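Local coordinates for protein pectate lyase/Amb allergen (Acidovorax citrulli, PDB 4HWV) that probably cleaves pectate, the de-esterified pectin of plant cell walls, as a secreted calcium-binding lyase of polysaccharide lyase family 1, at residues R335-V346 with W365-K376. Residues are numbered along the deposited sequence; the frame is centred on the assembly and turned at random.
Sequences RQRQARVRYGMV and WLAGMTLGQSGK
Two successive coils of the right-handed parallel beta-helix of this family 1 lyase run side by side here, Arg340 and Val341 bridging in parallel to Thr370 and Leu371. Thr370 N donates to Ala339 O at 3.0 Å, and Val341 N to Thr370 O at 2.9 Å. Before this ladder, Arg335 O takes two N-H groups, from Leu366 and Ala367, while the Arg335 guanidinium lays one face over Leu366 CB and bonds through NH1 to Pro364 O. Gln338 grips the neighbouring coil twice: its backbone N bonds to Gly368 O, and the extended side chain (chi1 53°) carries NE2 to Ala367 O at 2.9 Å. NE2 also lies over one face of the Trp365 indole, offset toward the rim, 3.4 Å from Trp365 CZ3, amide and ring planes 28° apart. The side chain of nearby Arg337 is about 5 Å from those of the calcium ligands Asp278 and Asp282. A water joins Gly368 O to Thr370 OG1, which also bonds to Asn400. Past the ladder, the type II turn Gly372-Gly375 presents Gln373 O to Tyr343 N at 2.8 Å; this oxygen also sits over one ring face of Tyr343, offset toward the rim, and Tyr343 OH bonds to Asp310 O. Lys376 NZ curls back to Ser374 O and also reaches Glu419 O, while Lys376 N to Gly344 O and Val346 N to Lys376 O begin a second ladder, shifted by one residue. Parallel strands of successive coils, stacked and joined through turns, are the hallmark of the pectate lyase beta-helix.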
ATOM      1  N   ARG A 335      -9.191 -10.760  -7.879  1.00  4.56           N
ATOM      2  CA  ARG A 335      -8.946 -12.185  -8.057  1.00  5.26           C
ATOM      3  C   ARG A 335     -10.179 -13.015  -8.410  1.00  5.27           C
ATOM      4  O   ARG A 335     -10.107 -13.901  -9.264  1.00  5.84           O
ATOM      5  CB  ARG A 335      -8.268 -12.758  -6.809  1.00  6.30           C
ATOM      6  CG  ARG A 335      -7.992 -14.246  -6.858  1.00  7.78           C
ATOM      7  CD  ARG A 335      -6.834 -14.586  -5.934  1.00  9.75           C
ATOM      8  NE  ARG A 335      -6.610 -16.017  -5.758  1.00 10.89           N
ATOM      9  CZ  ARG A 335      -5.897 -16.777  -6.585  1.00 11.31           C
ATOM     10  NH1 ARG A 335      -5.385 -16.242  -7.682  1.00 11.62           N
ATOM     11  NH2 ARG A 335      -5.722 -18.072  -6.322  1.00 12.89           N
ATOM     12  N   GLN A 336     -11.310 -12.742  -7.762  1.00  5.13           N
ATOM     13  CA  GLN A 336     -12.491 -13.589  -7.942  1.00  5.33           C
ATOM     14  C   GLN A 336     -13.745 -12.883  -7.448  1.00  4.81           C
ATOM     15  O   GLN A 336     -13.682 -11.740  -6.966  1.00  4.41           O
ATOM     16  CB  GLN A 336     -12.320 -14.935  -7.220  1.00  6.37           C
ATOM     17  CG  GLN A 336     -12.111 -14.792  -5.709  1.00  7.09           C
ATOM     18  CD  GLN A 336     -11.778 -16.104  -5.046  1.00  7.65           C
ATOM     19  OE1 GLN A 336     -12.504 -17.084  -5.208  1.00  9.35           O
ATOM     20  NE2 GLN A 336     -10.663 -16.136  -4.310  1.00  8.34           N
ATOM     21  N   ARG A 337     -14.881 -13.566  -7.579  1.00  5.32           N
ATOM     22  CA  ARG A 337     -16.185 -12.989  -7.233  1.00  5.03           C
ATOM     23  C   ARG A 337     -16.414 -11.666  -7.954  1.00  4.66           C
ATOM     24  O   ARG A 337     -16.709 -10.638  -7.337  1.00  5.02           O
ATOM     25  CB  ARG A 337     -16.355 -12.793  -5.726  1.00  5.22           C
ATOM     26  CG  ARG A 337     -16.204 -14.057  -4.914  1.00  5.62           C
ATOM     27  CD  ARG A 337     -16.734 -13.772  -3.504  1.00  6.76           C
ATOM     28  NE  ARG A 337     -16.474 -14.862  -2.565  1.00  7.37           N
ATOM     29  CZ  ARG A 337     -16.536 -14.743  -1.243  1.00  7.81           C
ATOM     30  NH1 ARG A 337     -16.789 -13.567  -0.676  1.00  7.53           N
ATOM     31  NH2 ARG A 337     -16.334 -15.808  -0.486  1.00  9.08           N
ATOM     32  N   GLN A 338     -16.312 -11.688  -9.275  1.00  4.86           N
ATOM     33  CA  GLN A 338     -16.510 -10.459 -10.024  1.00  4.90           C
ATOM     34  C   GLN A 338     -17.571 -10.615 -11.128  1.00  4.45           C
ATOM     35  O   GLN A 338     -17.269 -10.462 -12.307  1.00  5.62           O
ATOM     36  CB  GLN A 338     -15.164  -9.870 -10.517  1.00  6.03           C
ATOM     37  CG  GLN A 338     -14.243 -10.812 -11.314  1.00  6.60           C
ATOM     38  CD  GLN A 338     -12.801 -10.313 -11.380  1.00  5.48           C
ATOM     39  OE1 GLN A 338     -12.536  -9.129 -11.650  1.00  5.35           O
ATOM     40  NE2 GLN A 338     -11.856 -11.219 -11.162  1.00  5.59           N
ATOM     41  N   ALA A 339     -18.832 -10.890 -10.770  1.00  4.26           N
ATOM     42  CA  ALA A 339     -19.367 -11.076  -9.416  1.00  4.51           C
ATOM     43  C   ALA A 339     -19.729 -12.551  -9.211  1.00  4.70           C
ATOM     44  O   ALA A 339     -19.932 -13.282 -10.194  1.00  5.71           O
ATOM     45  CB  ALA A 339     -20.621 -10.204  -9.218  1.00  5.52           C
ATOM     46  N   ARG A 340     -19.838 -12.978  -7.954  1.00  4.84           N
ATOM     47  CA  ARG A 340     -20.322 -14.324  -7.653  1.00  4.93           C
ATOM     48  C   ARG A 340     -21.806 -14.233  -7.296  1.00  4.57           C
ATOM     49  O   ARG A 340     -22.164 -13.615  -6.287  1.00  4.94           O
ATOM     50  CB  ARG A 340     -19.549 -14.955  -6.494  1.00  5.37           C
ATOM     51  CG  ARG A 340     -19.821 -16.444  -6.324  1.00  6.27           C
ATOM     52  CD  ARG A 340     -19.510 -16.966  -4.910  1.00  6.23           C
ATOM     53  NE  ARG A 340     -19.469 -18.432  -4.914  1.00  6.55           N
ATOM     54  CZ  ARG A 340     -20.553 -19.211  -4.968  1.00  7.04           C
ATOM     55  NH1 ARG A 340     -21.772 -18.677  -4.997  1.00  7.30           N
ATOM     56  NH2 ARG A 340     -20.417 -20.536  -5.009  1.00  8.15           N
ATOM     57  N   VAL A 341     -22.668 -14.829  -8.121  1.00  5.05           N
ATOM     58  CA  VAL A 341     -24.108 -14.589  -8.013  1.00  5.06           C
ATOM     59  C   VAL A 341     -24.943 -15.804  -7.626  1.00  5.30           C
ATOM     60  O   VAL A 341     -25.053 -16.771  -8.398  1.00  5.79           O
ATOM     61  CB  VAL A 341     -24.654 -14.016  -9.326  1.00  5.84           C
ATOM     62  CG1 VAL A 341     -26.150 -13.763  -9.183  1.00  6.05           C
ATOM     63  CG2 VAL A 341     -23.884 -12.742  -9.699  1.00  6.22           C
ATOM     64  N   ARG A 342     -25.530 -15.746  -6.431  1.00  5.76           N
ATOM     65  CA  ARG A 342     -26.594 -16.684  -6.026  1.00  5.62           C
ATOM     66  C   ARG A 342     -27.918 -15.939  -5.991  1.00  6.01           C
ATOM     67  O   ARG A 342     -27.937 -14.765  -5.647  1.00  7.42           O
ATOM     68  CB  ARG A 342     -26.383 -17.245  -4.615  1.00  5.88           C
ATOM     69  CG  ARG A 342     -25.136 -18.079  -4.417  1.00  5.74           C
ATOM     70  CD  ARG A 342     -25.057 -18.471  -2.949  1.00  6.84           C
ATOM     71  NE  ARG A 342     -24.017 -19.447  -2.634  1.00  7.32           N
ATOM     72  CZ  ARG A 342     -22.875 -19.178  -2.011  1.00  7.46           C
ATOM     73  NH1 ARG A 342     -22.589 -17.952  -1.611  1.00  7.49           N
ATOM     74  NH2 ARG A 342     -22.024 -20.168  -1.754  1.00  8.89           N
ATOM     75  N   TYR A 343     -29.003 -16.633  -6.353  1.00  5.54           N
ATOM     76  CA  TYR A 343     -30.396 -16.208  -6.112  1.00  6.05           C
ATOM     77  C   TYR A 343     -30.880 -14.961  -6.833  1.00  7.12           C
ATOM     78  O   TYR A 343     -32.042 -14.912  -7.191  1.00  8.89           O
ATOM     79  CB  TYR A 343     -30.746 -16.174  -4.604  1.00  6.45           C
ATOM     80  CG  TYR A 343     -30.825 -17.590  -4.073  1.00  6.59           C
ATOM     81  CD1 TYR A 343     -31.893 -18.426  -4.421  1.00  7.71           C
ATOM     82  CD2 TYR A 343     -29.792 -18.130  -3.309  1.00  7.51           C
ATOM     83  CE1 TYR A 343     -31.943 -19.746  -3.995  1.00  8.16           C
ATOM     84  CE2 TYR A 343     -29.835 -19.449  -2.880  1.00  7.27           C
ATOM     85  CZ  TYR A 343     -30.906 -20.251  -3.238  1.00  7.41           C
ATOM     86  OH  TYR A 343     -30.963 -21.563  -2.835  1.00  8.83           O
ATOM     87  N   GLY A 344     -30.012 -13.976  -7.064  1.00  6.63           N
ATOM     88  CA  GLY A 344     -30.448 -12.709  -7.633  1.00  7.27           C
ATOM     89  C   GLY A 344     -30.464 -12.644  -9.154  1.00  7.12           C
ATOM     90  O   GLY A 344     -29.827 -13.451  -9.845  1.00  8.23           O
ATOM     91  N   MET A 345     -31.204 -11.667  -9.673  1.00  7.18           N
ATOM     92  CA  MET A 345     -31.189 -11.312 -11.094  1.00  6.75           C
ATOM     93  C   MET A 345     -30.165 -10.204 -11.275  1.00  5.78           C
ATOM     94  O   MET A 345     -30.401  -9.057 -10.896  1.00  5.94           O
ATOM     95  CB  MET A 345     -32.584 -10.876 -11.540  1.00  8.02           C
ATOM     96  CG  MET A 345     -33.603 -12.004 -11.311  1.00 10.41           C
ATOM     97  SD  MET A 345     -35.314 -11.457 -11.229  1.00 12.92           S
ATOM     98  CE  MET A 345     -35.492 -11.114 -12.939  1.00 12.99           C
ATOM     99  N   VAL A 346     -29.001 -10.565 -11.798  1.00  4.83           N
ATOM    100  CA  VAL A 346     -27.853  -9.659 -11.825  1.00  4.76           C
ATOM    101  C   VAL A 346     -27.419  -9.384 -13.265  1.00  4.60           C
ATOM    102  O   VAL A 346     -27.189 -10.308 -14.054  1.00  5.94           O
ATOM    103  CB  VAL A 346     -26.691 -10.236 -11.011  1.00  4.90           C
ATOM    104  CG1 VAL A 346     -25.436  -9.373 -11.122  1.00  5.63           C
ATOM    105  CG2 VAL A 346     -27.112 -10.372  -9.553  1.00  6.21           C
ATOM    106  N   TRP A 365      -5.587 -13.238 -11.299  1.00  7.36           N
ATOM    107  CA  TRP A 365      -6.932 -13.632 -11.668  1.00  6.90           C
ATOM    108  C   TRP A 365      -7.162 -15.127 -11.434  1.00  7.55           C
ATOM    109  O   TRP A 365      -6.408 -15.990 -11.919  1.00  9.16           O
ATOM    110  CB  TRP A 365      -7.135 -13.350 -13.142  1.00  7.20           C
ATOM    111  CG  TRP A 365      -8.495 -13.683 -13.702  1.00  7.14           C
ATOM    112  CD1 TRP A 365      -8.970 -14.926 -14.045  1.00  8.05           C
ATOM    113  CD2 TRP A 365      -9.535 -12.749 -14.032  1.00  6.72           C
ATOM    114  NE1 TRP A 365     -10.237 -14.821 -14.556  1.00  7.93           N
ATOM    115  CE2 TRP A 365     -10.604 -13.495 -14.567  1.00  7.20           C
ATOM    116  CE3 TRP A 365      -9.664 -11.355 -13.920  1.00  6.49           C
ATOM    117  CZ2 TRP A 365     -11.775 -12.901 -15.006  1.00  7.51           C
ATOM    118  CZ3 TRP A 365     -10.826 -10.771 -14.367  1.00  6.61           C
ATOM    119  CH2 TRP A 365     -11.871 -11.545 -14.906  1.00  7.01           C
ATOM    120  N   LEU A 366      -8.238 -15.418 -10.715  1.00  7.48           N
ATOM    121  CA  LEU A 366      -8.688 -16.789 -10.520  1.00  8.62           C
ATOM    122  C   LEU A 366     -10.003 -17.058 -11.265  1.00  9.56           C
ATOM    123  O   LEU A 366     -10.113 -18.043 -11.995  1.00 11.73           O
ATOM    124  CB  LEU A 366      -8.853 -17.098  -9.027  1.00  9.83           C
ATOM    125  CG  LEU A 366      -9.396 -18.498  -8.734  1.00 11.81           C
ATOM    126  CD1 LEU A 366      -8.465 -19.616  -9.221  1.00 13.43           C
ATOM    127  CD2 LEU A 366      -9.634 -18.607  -7.242  1.00 12.87           C
ATOM    128  N   ALA A 367     -10.997 -16.193 -11.079  1.00  8.69           N
ATOM    129  CA  ALA A 367     -12.315 -16.373 -11.697  1.00  7.94           C
ATOM    130  C   ALA A 367     -12.923 -15.012 -11.957  1.00  7.09           C
ATOM    131  O   ALA A 367     -12.598 -14.031 -11.265  1.00  7.48           O
ATOM    132  CB  ALA A 367     -13.236 -17.193 -10.793  1.00  8.65           C
ATOM    133  N   GLY A 368     -13.832 -14.981 -12.922  1.00  7.27           N
ATOM    134  CA  GLY A 368     -14.554 -13.771 -13.267  1.00  6.64           C
ATOM    135  C   GLY A 368     -15.953 -13.790 -12.687  1.00  6.90           C
ATOM    136  O   GLY A 368     -16.143 -13.590 -11.479  1.00  6.86           O
ATOM    137  N   MET A 369     -16.934 -14.030 -13.555  1.00  6.66           N
ATOM    138  CA  MET A 369     -18.336 -14.146 -13.166  1.00  7.77           C
ATOM    139  C   MET A 369     -18.624 -15.586 -12.781  1.00  7.78           C
ATOM    140  O   MET A 369     -18.219 -16.512 -13.487  1.00  8.76           O
ATOM    141  CB  MET A 369     -19.236 -13.817 -14.357  1.00 10.22           C
ATOM    142  CG  MET A 369     -19.008 -12.485 -14.968  1.00 12.70           C
ATOM    143  SD  MET A 369     -20.113 -12.330 -16.373  1.00 14.26           S
ATOM    144  CE  MET A 369     -19.271 -10.949 -17.154  1.00 15.81           C
ATOM    145  N   THR A 370     -19.334 -15.778 -11.677  1.00  6.70           N
ATOM    146  CA  THR A 370     -19.753 -17.125 -11.291  1.00  7.43           C
ATOM    147  C   THR A 370     -21.266 -17.189 -11.211  1.00  8.02           C
ATOM    148  O   THR A 370     -21.895 -16.431 -10.464  1.00  8.80           O
ATOM    149  CB  THR A 370     -19.164 -17.535  -9.933  1.00  8.54           C
ATOM    150  OG1 THR A 370     -17.737 -17.563 -10.036  1.00  9.29           O
ATOM    151  CG2 THR A 370     -19.682 -18.903  -9.511  1.00  9.30           C
ATOM    152  N   LEU A 371     -21.848 -18.078 -12.008  1.00  7.49           N
ATOM    153  CA  LEU A 371     -23.257 -18.442 -11.842  1.00  7.55           C
ATOM    154  C   LEU A 371     -23.359 -19.379 -10.648  1.00  7.14           C
ATOM    155  O   LEU A 371     -23.066 -20.567 -10.763  1.00  8.10           O
ATOM    156  CB  LEU A 371     -23.806 -19.131 -13.099  1.00  8.20           C
ATOM    157  CG  LEU A 371     -25.229 -19.686 -12.984  1.00  8.57           C
ATOM    158  CD1 LEU A 371     -26.226 -18.602 -12.643  1.00  9.35           C
ATOM    159  CD2 LEU A 371     -25.627 -20.403 -14.280  1.00  9.25           C
ATOM    160  N   GLY A 372     -23.728 -18.832  -9.497  1.00  6.66           N
ATOM    161  CA  GLY A 372     -23.990 -19.633  -8.326  1.00  6.61           C
ATOM    162  C   GLY A 372     -25.441 -20.041  -8.216  1.00  7.02           C
ATOM    163  O   GLY A 372     -26.243 -19.874  -9.144  1.00  7.45           O
ATOM    164  N   GLN A 373     -25.769 -20.586  -7.052  1.00  6.32           N
ATOM    165  CA  GLN A 373     -27.040 -21.272  -6.860  1.00  6.79           C
ATOM    166  C   GLN A 373     -28.228 -20.374  -7.146  1.00  7.34           C
ATOM    167  O   GLN A 373     -28.421 -19.382  -6.448  1.00  7.16           O
ATOM    168  CB  GLN A 373     -27.136 -21.777  -5.430  1.00  7.56           C
ATOM    169  CG  GLN A 373     -28.307 -22.733  -5.228  1.00  8.10           C
ATOM    170  CD  GLN A 373     -28.176 -23.988  -6.038  1.00  9.39           C
ATOM    171  OE1 GLN A 373     -27.080 -24.524  -6.197  1.00  9.43           O
ATOM    172  NE2 GLN A 373     -29.301 -24.475  -6.558  1.00 10.96           N
ATOM    173  N   SER A 374     -29.012 -20.730  -8.167  1.00  7.96           N
ATOM    174  CA  SER A 374     -30.234 -20.002  -8.550  1.00  8.43           C
ATOM    175  C   SER A 374     -29.971 -18.559  -8.984  1.00  7.66           C
ATOM    176  O   SER A 374     -30.889 -17.745  -9.061  1.00  7.98           O
ATOM    177  CB  SER A 374     -31.299 -20.046  -7.453  1.00  8.90           C
ATOM    178  OG  SER A 374     -31.719 -21.379  -7.209  1.00 10.29           O
ATOM    179  N   GLY A 375     -28.719 -18.238  -9.292  1.00  6.77           N
ATOM    180  CA  GLY A 375     -28.409 -16.940  -9.858  1.00  6.70           C
ATOM    181  C   GLY A 375     -28.973 -16.825 -11.264  1.00  6.50           C
ATOM    182  O   GLY A 375     -29.181 -17.818 -11.960  1.00  7.08           O
ATOM    183  N   LYS A 376     -29.207 -15.594 -11.691  1.00  6.54           N
ATOM    184  CA  LYS A 376     -29.719 -15.342 -13.032  1.00  6.89           C
ATOM    185  C   LYS A 376     -28.910 -14.184 -13.601  1.00  6.70           C
ATOM    186  O   LYS A 376     -29.193 -13.005 -13.344  1.00  7.51           O
ATOM    187  CB  LYS A 376     -31.225 -15.070 -12.990  1.00  8.80           C
ATOM    188  CG  LYS A 376     -32.009 -16.274 -12.434  1.00 10.76           C
ATOM    189  CD  LYS A 376     -33.486 -16.019 -12.268  1.00 11.20           C
ATOM    190  CE  LYS A 376     -34.106 -17.172 -11.475  1.00 10.64           C
ATOM    191  NZ  LYS A 376     -33.529 -17.242 -10.089  1.00 11.03           N
TER
HETATM  192  O   HOH W   1     -16.112 -15.407  -9.377  1.00 14.44           O
HETATM  193  O   HOH W   2     -23.310 -21.366  -5.459  1.00  6.97           O
HETATM  194  O   HOH W   3     -33.792 -14.636  -9.153  1.00 11.02           O
HETATM  195  O   HOH W   4     -31.683 -23.169  -5.189  1.00 12.79           O